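Local coordinates for protein endoglucanase family 5 (Clostridium acetobutylicum ATCC 824, PDB 6PZ7) that probably hydrolyses beta-1,4-glucan chains such as cellulose, as a broad-specificity endoglucanase of glycoside hydrolase family 5, subfamily 4, at residues Asp46-Ala51 with Leu322-Pro327; Thr40-Ile45 with Ile90-Tyr95. All coordinates share one frame; numbering follows the deposited sequence. Where two conformers were deposited one is given.

Interaction 1 of 2, residues Asp46-Ala51 with Leu322-Pro327; sequences DKIKEA and LTWVFP
K47, I48 and A51 of helix 42-51 meet the indole of W324, on the second strand of the antiparallel hairpin 317-318 with 323-324. I48 CD1 touches W324 CH2 at 3.6 Å, its side chain crossing that of W324 at about a right angle. A51 CB lies 3.6 Å from W324 CZ2. The aliphatic chain of K47 packs beside the pyrrole end, sliding past the indole in the opposite direction, with K47 CE 3.6 Å from W324 NE1. K47 CG is anti to the backbone N (chi1 -161°) and the chain bends at chi2 (81°), which carries it along the ring.

Polar contacts lie at the ring edge and the K47 tip. Water 1, in the ring plane, accepts from W324 NE1 at 2.9 Å and donates to K47 O at 2.7 Å. K47 O also receives A51 N in the helix, so two donors grip it. K47 NZ gives a weak hydrogen bond to L322 O at 3.0 Å. K47 CE is equally near L322 O, at 3.0 Å. The oxygen thus lies beside the CE-NZ bond and not off its tip, which accounts for the weakness. L317 of the partner strand also touches K47, I48 and W324.

This surface contact packs the hairpin before the last helix against helix 42-51, which follows the first barrel strand. The indole N-H is satisfied through one water, while the ring carbons pack on methyl groups.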
loop_
_atom_site.group_PDB
_atom_site.type_symbol
_atom_site.label_atom_id
_atom_site.label_comp_id
_atom_site.label_asym_id
_atom_site.label_seq_id
_atom_site.Cartn_x
_atom_site.Cartn_y
_atom_site.Cartn_z
ATOM N N ASP A 46 -11.305 10.230 11.657
ATOM C CA ASP A 46 -12.054 9.779 12.822
ATOM C C ASP A 46 -13.110 8.736 12.430
ATOM O O ASP A 46 -13.367 7.792 13.189
ATOM C CB ASP A 46 -12.748 10.980 13.500
ATOM C CG ASP A 46 -11.813 11.929 14.207
ATOM O OD1 ASP A 46 -10.614 11.655 14.425
ATOM O OD2 ASP A 46 -12.299 13.012 14.604
ATOM N N LYS A 47 -13.755 8.916 11.278
ATOM C CA LYS A 47 -14.739 7.926 10.826
ATOM C C LYS A 47 -14.078 6.558 10.635
ATOM O O LYS A 47 -14.657 5.515 10.957
ATOM C CB LYS A 47 -15.318 8.395 9.493
ATOM C CG LYS A 47 -16.626 7.782 9.086
ATOM C CD LYS A 47 -17.815 8.444 9.766
ATOM C CE LYS A 47 -19.019 7.762 9.246
ATOM N NZ LYS A 47 -20.212 8.117 9.989
ATOM N N ILE A 48 -12.872 6.551 10.074
ATOM C CA ILE A 48 -12.115 5.314 9.884
ATOM C C ILE A 48 -11.842 4.628 11.209
ATOM O O ILE A 48 -12.068 3.416 11.366
ATOM C CB ILE A 48 -10.795 5.608 9.134
ATOM C CG1 ILE A 48 -11.030 6.378 7.825
ATOM C CG2 ILE A 48 -9.960 4.348 8.966
ATOM C CD1 ILE A 48 -11.985 5.731 6.902
ATOM N N LYS A 49 -11.364 5.393 12.193
ATOM C CA LYS A 49 -11.088 4.839 13.512
ATOM C C LYS A 49 -12.349 4.296 14.159
ATOM O O LYS A 49 -12.345 3.191 14.726
ATOM C CB LYS A 49 -10.480 5.934 14.383
ATOM C CG LYS A 49 -10.271 5.586 15.852
ATOM C CD LYS A 49 -9.260 4.487 16.006
ATOM C CE LYS A 49 -8.881 4.297 17.494
ATOM N NZ LYS A 49 -7.582 3.570 17.599
ATOM N N GLU A 50 -13.439 5.059 14.082
ATOM C CA GLU A 50 -14.695 4.674 14.717
ATOM C C GLU A 50 -15.271 3.398 14.112
ATOM O O GLU A 50 -15.982 2.657 14.806
ATOM C CB GLU A 50 -15.704 5.820 14.581
ATOM C CG GLU A 50 -15.365 7.027 15.486
ATOM C CD GLU A 50 -16.062 8.350 15.098
ATOM O OE1 GLU A 50 -16.896 8.419 14.163
ATOM O OE2 GLU A 50 -15.732 9.382 15.755
ATOM N N ALA A 51 -14.984 3.106 12.849
ATOM C CA ALA A 51 -15.481 1.881 12.225
ATOM C C ALA A 51 -14.712 0.651 12.694
ATOM O O ALA A 51 -15.222 -0.472 12.567
ATOM C CB ALA A 51 -15.405 1.985 10.701
ATOM N N LEU A 322 -19.494 12.271 5.197
ATOM C CA LEU A 322 -19.057 11.432 6.289
ATOM C C LEU A 322 -19.983 10.231 6.501
ATOM O O LEU A 322 -20.381 9.934 7.627
ATOM C CB LEU A 322 -18.876 12.230 7.584
ATOM C CG LEU A 322 -17.832 13.356 7.504
ATOM C CD1 LEU A 322 -17.827 14.168 8.798
ATOM C CD2 LEU A 322 -16.429 12.822 7.230
ATOM N N THR A 323 -20.329 9.526 5.407
ATOM C CA THR A 323 -21.294 8.425 5.438
ATOM C C THR A 323 -20.671 7.178 4.823
ATOM O O THR A 323 -20.149 7.232 3.706
ATOM C CB THR A 323 -22.542 8.808 4.628
ATOM O OG1 THR A 323 -23.188 9.966 5.179
ATOM C CG2 THR A 323 -23.549 7.652 4.534
ATOM N N TRP A 324 -20.773 6.032 5.501
ATOM C CA TRP A 324 -20.409 4.766 4.863
ATOM C C TRP A 324 -21.485 4.396 3.850
ATOM O O TRP A 324 -22.650 4.243 4.195
ATOM C CB TRP A 324 -20.263 3.653 5.901
ATOM C CG TRP A 324 -19.099 3.872 6.833
ATOM C CD1 TRP A 324 -19.178 4.222 8.150
ATOM C CD2 TRP A 324 -17.716 3.770 6.520
ATOM N NE1 TRP A 324 -17.912 4.334 8.678
ATOM C CE2 TRP A 324 -16.996 4.062 7.695
ATOM C CE3 TRP A 324 -17.008 3.452 5.357
ATOM C CZ2 TRP A 324 -15.599 4.055 7.731
ATOM C CZ3 TRP A 324 -15.632 3.427 5.404
ATOM C CH2 TRP A 324 -14.933 3.737 6.588
ATOM N N VAL A 325 -21.087 4.236 2.593
ATOM C CA VAL A 325 -22.008 4.003 1.477
ATOM C C VAL A 325 -22.479 2.558 1.457
ATOM O O VAL A 325 -23.602 2.292 1.034
ATOM C CB VAL A 325 -21.313 4.381 0.143
ATOM C CG1 VAL A 325 -22.245 4.056 -1.040
ATOM C CG2 VAL A 325 -20.893 5.866 0.123
ATOM N N PHE A 326 -21.609 1.630 1.849
ATOM C CA PHE A 326 -21.836 0.187 1.755
ATOM C C PHE A 326 -21.668 -0.378 3.162
ATOM O O PHE A 326 -20.600 -0.893 3.512
ATOM C CB PHE A 326 -20.889 -0.466 0.744
ATOM C CG PHE A 326 -21.004 0.114 -0.636
ATOM C CD1 PHE A 326 -22.100 -0.153 -1.436
ATOM C CD2 PHE A 326 -20.042 0.967 -1.090
ATOM C CE1 PHE A 326 -22.189 0.460 -2.703
ATOM C CE2 PHE A 326 -20.146 1.531 -2.347
ATOM C CZ PHE A 326 -21.181 1.276 -3.125
ATOM N N PRO A 327 -22.676 -0.236 4.019
ATOM C CA PRO A 327 -22.486 -0.547 5.449
ATOM C C PRO A 327 -22.261 -2.011 5.719
ATOM O O PRO A 327 -21.531 -2.347 6.663
ATOM C CB PRO A 327 -23.781 -0.015 6.100
ATOM C CG PRO A 327 -24.791 -0.003 4.974
ATOM C CD PRO A 327 -23.997 0.361 3.754
HETATM O O HOH W 1 -17.336 5.099 11.395
#

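Interaction 2 of 2, residues Thr40-Ile45 with Ile90-Tyr95; sequences TTKAMI and IQDHMY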
loop_
_atom_site.group_PDB
_atom_site.type_symbol
_atom_site.label_atom_id
_atom_site.label_comp_id
_atom_site.label_asym_id
_atom_site.label_seq_id
_atom_site.Cartn_x
_atom_site.Cartn_y
_atom_site.Cartn_z
ATOM N N THR A 40 -8.528 16.340 2.740
ATOM C CA THR A 40 -8.750 15.428 3.859
ATOM C C THR A 40 -8.862 16.199 5.167
ATOM O O THR A 40 -8.135 17.164 5.393
ATOM C CB THR A 40 -7.595 14.443 3.952
ATOM O OG1 THR A 40 -7.376 13.828 2.682
ATOM C CG2 THR A 40 -7.844 13.344 4.969
ATOM N N THR A 41 -9.783 15.764 6.021
ATOM C CA THR A 41 -9.977 16.342 7.341
ATOM C C THR A 41 -9.794 15.282 8.427
ATOM O O THR A 41 -9.925 14.068 8.198
ATOM C CB THR A 41 -11.376 16.937 7.500
ATOM O OG1 THR A 41 -12.309 15.861 7.410
ATOM C CG2 THR A 41 -11.682 17.974 6.445
ATOM N N LYS A 42 -9.523 15.773 9.630
ATOM C CA LYS A 42 -9.465 14.908 10.799
ATOM C C LYS A 42 -10.762 14.126 10.962
ATOM O O LYS A 42 -10.752 12.941 11.323
ATOM C CB LYS A 42 -9.189 15.770 12.032
ATOM C CG LYS A 42 -9.214 15.066 13.371
ATOM C CD LYS A 42 -8.190 13.954 13.412
ATOM C CE LYS A 42 -7.622 13.787 14.844
ATOM N NZ LYS A 42 -8.657 13.355 15.844
ATOM N N ALA A 43 -11.894 14.770 10.687
ATOM C CA ALA A 43 -13.184 14.105 10.866
ATOM C C ALA A 43 -13.327 12.887 9.954
ATOM O O ALA A 43 -13.945 11.886 10.327
ATOM C CB ALA A 43 -14.321 15.079 10.616
ATOM N N MET A 44 -12.773 12.946 8.747
ATOM C CA MET A 44 -12.794 11.777 7.861
ATOM C C MET A 44 -12.008 10.624 8.483
ATOM O O MET A 44 -12.451 9.471 8.501
ATOM C CB MET A 44 -12.210 12.149 6.488
ATOM C CG MET A 44 -13.046 13.137 5.696
ATOM S SD MET A 44 -12.104 13.713 4.260
ATOM C CE MET A 44 -13.064 15.186 3.856
ATOM N N ILE A 45 -10.814 10.929 9.000
ATOM C CA ILE A 45 -9.973 9.896 9.618
ATOM C C ILE A 45 -10.617 9.366 10.905
ATOM O O ILE A 45 -10.548 8.159 11.207
ATOM C CB ILE A 45 -8.545 10.428 9.821
ATOM C CG1 ILE A 45 -7.934 10.844 8.486
ATOM C CG2 ILE A 45 -7.696 9.420 10.571
ATOM C CD1 ILE A 45 -7.896 9.747 7.420
ATOM N N ILE A 90 -2.077 9.295 13.286
ATOM C CA ILE A 90 -1.308 9.009 14.494
ATOM C C ILE A 90 -2.054 9.494 15.718
ATOM O O ILE A 90 -2.060 8.811 16.758
ATOM C CB ILE A 90 0.115 9.598 14.378
ATOM C CG1 ILE A 90 0.928 8.892 13.252
ATOM C CG2 ILE A 90 0.851 9.575 15.703
ATOM C CD1 ILE A 90 1.246 7.449 13.504
ATOM N N GLN A 91 -2.660 10.686 15.652
ATOM C CA GLN A 91 -3.418 11.215 16.784
ATOM C C GLN A 91 -4.651 10.378 17.109
ATOM O O GLN A 91 -5.179 10.482 18.228
ATOM C CB GLN A 91 -3.859 12.655 16.488
ATOM C CG GLN A 91 -2.727 13.635 16.506
ATOM C CD GLN A 91 -3.067 14.992 15.955
ATOM O OE1 GLN A 91 -4.186 15.232 15.474
ATOM N NE2 GLN A 91 -2.115 15.908 15.995
ATOM N N ASP A 92 -5.124 9.566 16.184
ATOM C CA ASP A 92 -6.208 8.625 16.415
ATOM C C ASP A 92 -5.688 7.258 16.857
ATOM O O ASP A 92 -6.471 6.282 16.860
ATOM C CB ASP A 92 -7.139 8.522 15.209
ATOM C CG ASP A 92 -8.108 9.667 15.120
ATOM O OD1 ASP A 92 -8.133 10.567 15.989
ATOM O OD2 ASP A 92 -8.899 9.716 14.140
ATOM N N HIS A 93 -4.419 7.138 17.202
ATOM C CA HIS A 93 -3.842 5.909 17.730
ATOM C C HIS A 93 -4.018 4.741 16.758
ATOM O O HIS A 93 -4.326 3.615 17.156
ATOM C CB HIS A 93 -4.358 5.615 19.140
ATOM C CG HIS A 93 -3.923 6.638 20.135
ATOM N ND1 HIS A 93 -2.610 6.808 20.506
ATOM C CD2 HIS A 93 -4.626 7.582 20.793
ATOM C CE1 HIS A 93 -2.535 7.779 21.409
ATOM N NE2 HIS A 93 -3.737 8.277 21.572
ATOM N N MET A 94 -3.836 4.999 15.471
ATOM C CA MET A 94 -3.755 3.995 14.426
ATOM C C MET A 94 -2.328 3.953 13.883
ATOM O O MET A 94 -1.529 4.880 14.071
ATOM C CB MET A 94 -4.725 4.311 13.297
ATOM C CG MET A 94 -6.180 4.163 13.755
ATOM S SD MET A 94 -7.414 4.292 12.421
ATOM C CE MET A 94 -7.285 6.037 12.026
ATOM N N TYR A 95 -2.012 2.858 13.202
ATOM C CA TYR A 95 -0.828 2.793 12.356
ATOM C C TYR A 95 -1.048 3.618 11.107
ATOM O O TYR A 95 -2.152 3.633 10.552
ATOM C CB TYR A 95 -0.518 1.330 11.949
ATOM C CG TYR A 95 0.029 0.517 13.084
ATOM C CD1 TYR A 95 -0.818 -0.128 13.991
ATOM C CD2 TYR A 95 1.393 0.387 13.271
ATOM C CE1 TYR A 95 -0.308 -0.861 15.047
ATOM C CE2 TYR A 95 1.917 -0.335 14.335
ATOM C CZ TYR A 95 1.060 -0.933 15.234
ATOM O OH TYR A 95 1.628 -1.638 16.286
HETATM O O HOH W 2 -7.327 12.552 18.205
#
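The junction between two successive outer helices of the TIM barrel, 42-51 and 76-91, is made by K42 and I45 in the first turn of one and D92 and M94 in the turn that leads from the other to strand 95-99. In one of its two conformers, K42 NZ makes a tip-to-tip salt bridge to D92 OD1 at 2.8 Å, coming from the syn side, 24° out of the carboxylate plane. The K42 chain starts anti to the backbone N (chi1 175°) and then bends at chi2, chi3 and chi4, which curls NZ over to D92. NZ also donates to water 2 at 2.8 Å, and water 2 donates to Q91 O at 3.0 Å. D46 is a further salt-bridge partner of K42.

Next to the ion pair, I45 CG2 touches M94 CE at 3.7 Å and D92 OD2 at 3.8 Å. Y88 and V89 also pack on I45. T41 and M44 form a capping box: M44 N donates to T41 OG1 at 3.2 Å, and T41 N returns a weak bond to M44 SD at 3.6 Å.

The contact pairs a charged, hydrated outer layer with a buried apolar layer. In this conformer one ammonium group serves two carboxylates and a water.

Interactions 1 and 2 share helix 42-51, and their centres lie about 12 Å apart. Interaction 2 uses its start and interaction 1 its later turns. Along the chain the order is 40-45, 46-51, 90-95, 322-327, so the segments alternate. Helix 42-51 follows the first barrel strand. It is tied to the next helix, 76-91, and to the hairpin that comes after the eighth strand, which brings early and late parts of the chain together. The contacts touch directly. L322 CD2 meets M44 CG at 3.7 Å, and K49 NZ donates a hydrogen bond to D92 O. D46 OD1 and D92 OD2 are 2.6 Å apart. K42 bridges both carboxylates and would offset their repulsion; a shared proton is also possible.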